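Beta-N-acetylhexosaminidase from Streptomyces plicatus hydrolyses terminal non-reducing N-acetylhexosamine residues from beta-N-acetylhexosaminides, probably by the substrate-assisted mechanism of glycoside hydrolase family 20. Local coordinates of one contact, PDB 1M01 (chain A, 2.10 Å), residues Lys190-Leu195 and Val248-Met253, beside the matching contact of the related beta-hexosaminidase Amuc_2018 from Akkermansia muciniphila, PDB 6JEA (chain B, 2.27 Å), residues Arg123-Leu128 and Ile185-Met190. One frame, after least-squares fit of the local backbone (RMSD 0.38 Å); residues are numbered along the deposited sequences.

Structure 1 (1M01).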
# COMPACT_ATOMS: atom_id res chain seq x y z
N LYS A 190 2.26 4.24 -2.45
CA LYS A 190 2.63 3.21 -3.40
C LYS A 190 1.77 1.96 -3.22
O LYS A 190 1.50 1.54 -2.09
CB LYS A 190 4.11 2.86 -3.27
CG LYS A 190 5.01 3.99 -3.76
CD LYS A 190 6.46 3.75 -3.45
CE LYS A 190 7.34 4.84 -4.05
NZ LYS A 190 7.03 6.19 -3.53
N LEU A 191 1.33 1.39 -4.34
CA LEU A 191 0.52 0.18 -4.32
C LEU A 191 1.28 -0.92 -5.05
O LEU A 191 1.40 -0.89 -6.28
CB LEU A 191 -0.83 0.39 -5.01
CG LEU A 191 -1.69 -0.88 -5.03
CD1 LEU A 191 -2.15 -1.19 -3.62
CD2 LEU A 191 -2.90 -0.71 -5.96
N HIS A 192 1.78 -1.88 -4.29
CA HIS A 192 2.53 -3.00 -4.84
C HIS A 192 1.53 -4.11 -5.16
O HIS A 192 0.80 -4.56 -4.27
CB HIS A 192 3.56 -3.46 -3.78
CG HIS A 192 4.28 -4.73 -4.13
ND1 HIS A 192 5.06 -5.41 -3.20
CD2 HIS A 192 4.34 -5.46 -5.27
CE1 HIS A 192 5.55 -6.50 -3.76
NE2 HIS A 192 5.13 -6.55 -5.02
N LEU A 193 1.46 -4.52 -6.42
CA LEU A 193 0.54 -5.58 -6.83
C LEU A 193 1.29 -6.86 -7.18
O LEU A 193 2.12 -6.86 -8.09
CB LEU A 193 -0.30 -5.13 -8.03
CG LEU A 193 -1.29 -3.98 -7.84
CD1 LEU A 193 -1.99 -3.67 -9.16
CD2 LEU A 193 -2.32 -4.36 -6.76
N HIS A 194 1.00 -7.93 -6.45
CA HIS A 194 1.64 -9.23 -6.69
C HIS A 194 0.80 -9.89 -7.77
O HIS A 194 -0.14 -10.64 -7.47
CB HIS A 194 1.63 -10.06 -5.41
CG HIS A 194 2.56 -11.23 -5.43
ND1 HIS A 194 3.92 -11.10 -5.23
CD2 HIS A 194 2.33 -12.55 -5.59
CE1 HIS A 194 4.48 -12.30 -5.28
NE2 HIS A 194 3.54 -13.19 -5.49
N LEU A 195 1.15 -9.61 -9.03
CA LEU A 195 0.43 -10.09 -10.21
C LEU A 195 0.62 -11.53 -10.66
O LEU A 195 -0.12 -12.01 -11.52
CB LEU A 195 0.73 -9.17 -11.39
CG LEU A 195 0.31 -7.71 -11.21
CD1 LEU A 195 0.83 -6.86 -12.37
CD2 LEU A 195 -1.21 -7.64 -11.11
N VAL A 248 3.27 -0.30 -8.23
CA VAL A 248 4.51 -1.06 -8.35
C VAL A 248 4.12 -2.51 -8.66
O VAL A 248 3.78 -3.28 -7.76
CB VAL A 248 5.32 -1.01 -7.03
CG1 VAL A 248 6.61 -1.82 -7.17
CG2 VAL A 248 5.65 0.44 -6.68
N PRO A 249 4.14 -2.89 -9.94
CA PRO A 249 3.76 -4.26 -10.30
C PRO A 249 4.88 -5.26 -10.03
O PRO A 249 6.06 -4.93 -10.13
CB PRO A 249 3.43 -4.14 -11.78
CG PRO A 249 4.44 -3.14 -12.24
CD PRO A 249 4.40 -2.09 -11.15
N GLU A 250 4.49 -6.49 -9.69
CA GLU A 250 5.47 -7.53 -9.44
C GLU A 250 5.19 -8.79 -10.25
O GLU A 250 4.06 -9.28 -10.29
CB GLU A 250 5.52 -7.93 -7.96
CG GLU A 250 6.63 -8.95 -7.65
CD GLU A 250 6.46 -9.64 -6.31
OE1 GLU A 250 5.74 -9.10 -5.44
OE2 GLU A 250 7.07 -10.73 -6.12
N ILE A 251 6.23 -9.28 -10.91
CA ILE A 251 6.17 -10.53 -11.64
C ILE A 251 7.30 -11.29 -10.95
O ILE A 251 8.47 -11.04 -11.19
CB ILE A 251 6.50 -10.37 -13.14
CG1 ILE A 251 5.41 -9.55 -13.83
CG2 ILE A 251 6.60 -11.75 -13.79
CD1 ILE A 251 4.02 -10.19 -13.80
N ASP A 252 6.93 -12.20 -10.05
CA ASP A 252 7.90 -12.96 -9.28
C ASP A 252 8.72 -13.93 -10.14
O ASP A 252 8.16 -14.68 -10.94
CB ASP A 252 7.19 -13.73 -8.17
CG ASP A 252 8.07 -13.93 -6.95
OD1 ASP A 252 9.31 -13.94 -7.09
OD2 ASP A 252 7.50 -14.11 -5.84
N MET A 253 10.03 -13.91 -9.95
CA MET A 253 10.93 -14.79 -10.69
C MET A 253 12.27 -14.91 -9.96
O MET A 253 12.66 -14.00 -9.24
CB MET A 253 11.16 -14.24 -12.11
CG MET A 253 11.74 -12.84 -12.14
SD MET A 253 11.92 -12.17 -13.83
CE MET A 253 10.22 -11.72 -14.21

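Structure 2 (6JEA).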
# COMPACT_ATOMS: atom_id res chain seq x y z
N ARG B 123 2.02 4.40 -2.27
CA ARG B 123 2.55 3.29 -3.05
C ARG B 123 1.58 2.12 -3.01
O ARG B 123 1.18 1.67 -1.93
CB ARG B 123 3.93 2.86 -2.54
CG ARG B 123 4.99 3.95 -2.61
CD ARG B 123 5.37 4.28 -4.05
NE ARG B 123 6.44 5.27 -4.12
CZ ARG B 123 6.23 6.58 -4.25
NH1 ARG B 123 5.00 7.06 -4.33
NH2 ARG B 123 7.27 7.41 -4.30
N LEU B 124 1.19 1.63 -4.19
CA LEU B 124 0.34 0.45 -4.32
C LEU B 124 1.10 -0.63 -5.07
O LEU B 124 1.46 -0.44 -6.23
CB LEU B 124 -0.97 0.78 -5.05
CG LEU B 124 -1.84 -0.46 -5.24
CD1 LEU B 124 -2.27 -1.02 -3.90
CD2 LEU B 124 -3.05 -0.17 -6.12
N HIS B 125 1.31 -1.76 -4.42
CA HIS B 125 2.14 -2.85 -4.92
C HIS B 125 1.24 -4.00 -5.33
O HIS B 125 0.49 -4.53 -4.50
CB HIS B 125 3.14 -3.25 -3.83
CG HIS B 125 4.00 -4.43 -4.16
ND1 HIS B 125 4.84 -5.00 -3.23
CD2 HIS B 125 4.15 -5.14 -5.30
CE1 HIS B 125 5.47 -6.02 -3.78
NE2 HIS B 125 5.07 -6.13 -5.04
N LEU B 126 1.30 -4.39 -6.60
CA LEU B 126 0.45 -5.45 -7.14
C LEU B 126 1.27 -6.73 -7.26
O LEU B 126 2.14 -6.84 -8.13
CB LEU B 126 -0.13 -5.06 -8.50
CG LEU B 126 -0.80 -3.69 -8.66
CD1 LEU B 126 -1.29 -3.52 -10.10
CD2 LEU B 126 -1.94 -3.52 -7.68
N HIS B 127 0.98 -7.72 -6.41
CA HIS B 127 1.56 -9.05 -6.52
C HIS B 127 0.78 -9.80 -7.59
O HIS B 127 -0.21 -10.48 -7.31
CB HIS B 127 1.52 -9.77 -5.18
CG HIS B 127 2.34 -11.03 -5.14
ND1 HIS B 127 3.71 -11.02 -5.05
CD2 HIS B 127 1.97 -12.33 -5.17
CE1 HIS B 127 4.16 -12.26 -5.03
NE2 HIS B 127 3.12 -13.08 -5.10
N LEU B 128 1.22 -9.66 -8.84
CA LEU B 128 0.41 -10.07 -9.98
C LEU B 128 0.50 -11.55 -10.30
O LEU B 128 -0.42 -12.11 -10.91
CB LEU B 128 0.81 -9.25 -11.21
CG LEU B 128 0.51 -7.76 -11.15
CD1 LEU B 128 1.25 -7.00 -12.24
CD2 LEU B 128 -0.99 -7.54 -11.26
N ILE B 185 3.27 -0.27 -8.41
CA ILE B 185 4.48 -1.08 -8.54
C ILE B 185 4.09 -2.52 -8.85
O ILE B 185 3.55 -3.21 -7.97
CB ILE B 185 5.33 -1.02 -7.25
CG1 ILE B 185 5.52 0.42 -6.80
CG2 ILE B 185 6.66 -1.72 -7.46
CD1 ILE B 185 6.25 1.28 -7.80
N PRO B 186 4.33 -3.02 -10.05
CA PRO B 186 4.02 -4.42 -10.35
C PRO B 186 5.11 -5.35 -9.84
O PRO B 186 6.28 -5.00 -9.77
CB PRO B 186 3.95 -4.44 -11.88
CG PRO B 186 4.92 -3.38 -12.29
CD PRO B 186 4.83 -2.30 -11.24
N GLU B 187 4.70 -6.58 -9.50
CA GLU B 187 5.63 -7.62 -9.10
C GLU B 187 5.44 -8.84 -10.00
O GLU B 187 4.34 -9.40 -10.08
CB GLU B 187 5.45 -8.02 -7.64
CG GLU B 187 6.48 -9.04 -7.16
CD GLU B 187 6.29 -9.45 -5.71
OE1 GLU B 187 5.47 -8.81 -5.01
OE2 GLU B 187 6.95 -10.41 -5.27
N ILE B 188 6.51 -9.24 -10.68
CA ILE B 188 6.54 -10.43 -11.51
C ILE B 188 7.59 -11.35 -10.91
O ILE B 188 8.80 -11.14 -11.11
CB ILE B 188 6.84 -10.12 -12.98
CG1 ILE B 188 5.93 -9.00 -13.50
CG2 ILE B 188 6.68 -11.36 -13.83
CD1 ILE B 188 4.46 -9.33 -13.45
N ASP B 189 7.15 -12.37 -10.18
CA ASP B 189 8.09 -13.26 -9.51
C ASP B 189 8.83 -14.11 -10.53
O ASP B 189 8.25 -14.60 -11.50
CB ASP B 189 7.36 -14.16 -8.51
CG ASP B 189 7.15 -13.48 -7.18
OD1 ASP B 189 7.74 -12.40 -6.97
OD2 ASP B 189 6.39 -14.02 -6.34
N MET B 190 10.13 -14.28 -10.30
CA MET B 190 10.98 -15.10 -11.15
C MET B 190 12.27 -15.38 -10.40
O MET B 190 12.68 -14.56 -9.56
CB MET B 190 11.27 -14.39 -12.48
CG MET B 190 12.05 -13.10 -12.35
SD MET B 190 12.09 -12.20 -13.90
CE MET B 190 10.37 -11.75 -14.07

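Structure 1 (1M01)
His192 and His194 reach from one strand to Glu250 on the next; strands 190-197 and 246-250 run parallel in the family 20 catalytic barrel, close to the bound GlcNAc. Their backbones are joined by Val248 N to Leu191 O (2.8 Å), Leu193 N to Val248 O and Glu250 N to Leu193 O. Among the polar side chains, Glu250 OE1 accepts from His192 NE2 (2.7 Å) and from His194 ND1 (2.7 Å), the latter from above the carboxylate plane, with OE1 in the ring plane. Glu250 OE2 is hydrogen-bonded to Trp350 NE1, His192 ND1 to Glu444 and His194 NE2 to Asp197. Asp252 brings OD2 to 3.6 Å from His194 CE1; its OD1 is bonded to Gly318. Of the apolar groups, Val248 CB lies alongside His192 CA, and Leu195 CD1 beside Pro249 CB (3.8 Å). Lys190 NZ is hydrogen-bonded to Ala158 O and makes a long, weak ion pair with Glu246.

Structure 2 (6JEA)
His125 and His127 both converge on the carboxylate of Glu187 across the strand pair. The backbones are joined by Ile185 N to Leu124 O (2.8 Å), Leu126 N to Ile185 O and Glu187 N to Leu126 O. Among the polar side chains, Glu187 OE1 lies 2.7 Å from His125 NE2, a weak bond, and 2.8 Å from His127 ND1, which approaches from above the carboxylate plane with OE1 in its ring plane. Glu187 OE2 is hydrogen-bonded to Trp307 NE1, His125 ND1 to His396 and His127 NE2 to the active-site Asp130. With CG anti to the carbonyl carbon (chi1 -84°), Asp189 brings OD2 to 3.1 Å from His127 CE1, close to the active-site His193. Of the apolar groups, Ile185 CB lies alongside His125 CA, and Leu128 CD1 beside Pro186 CB (3.7 Å). Arg123 NH1 makes a long, weak ion pair with Asp183.

How the two compare
The clearest exchange is Lys190(A) against Arg123(B), at the start of the first strand. The CB atoms coincide, and the two chains then run roughly together: NZ of Lys190(A) and CZ of Arg123(B) stand 1.1 Å apart after superposition. A flat guanidinium group therefore replaces a single ammonium, and NH1 and NH2 of Arg123(B) have no counterpart in Lys190(A), so the positive charge is probably spread over a flat group with several N-H donors.

At Val248(A) against Ile185(B) the CB atoms again coincide. Both branches are shared: CG1 of Val248(A) and CG2 of Ile185(B) are 0.3 Å apart, CG2 of Val248(A) and CG1 of Ile185(B) 0.2 Å apart. What the isoleucine adds is CD1, one more methyl in a buried position. The touches on the leucine carbonyl and the histidine CA are kept, as is the backbone pairing.

Leu193(A) and Leu126(B) keep one rotamer, but their CG atoms stand 1.0 Å apart after superposition; each still packs on the leucines two residues before and after it. His192(A), His194(A) and Leu195(A) hold their places.

Farther along, the aspartate is turned: chi1 is -150° in Asp252(A) and -84° in Asp189(B). The place of OD1 of Asp252(A) is left, while the touches on His194(A) or His127(B) and on the glutamate persist.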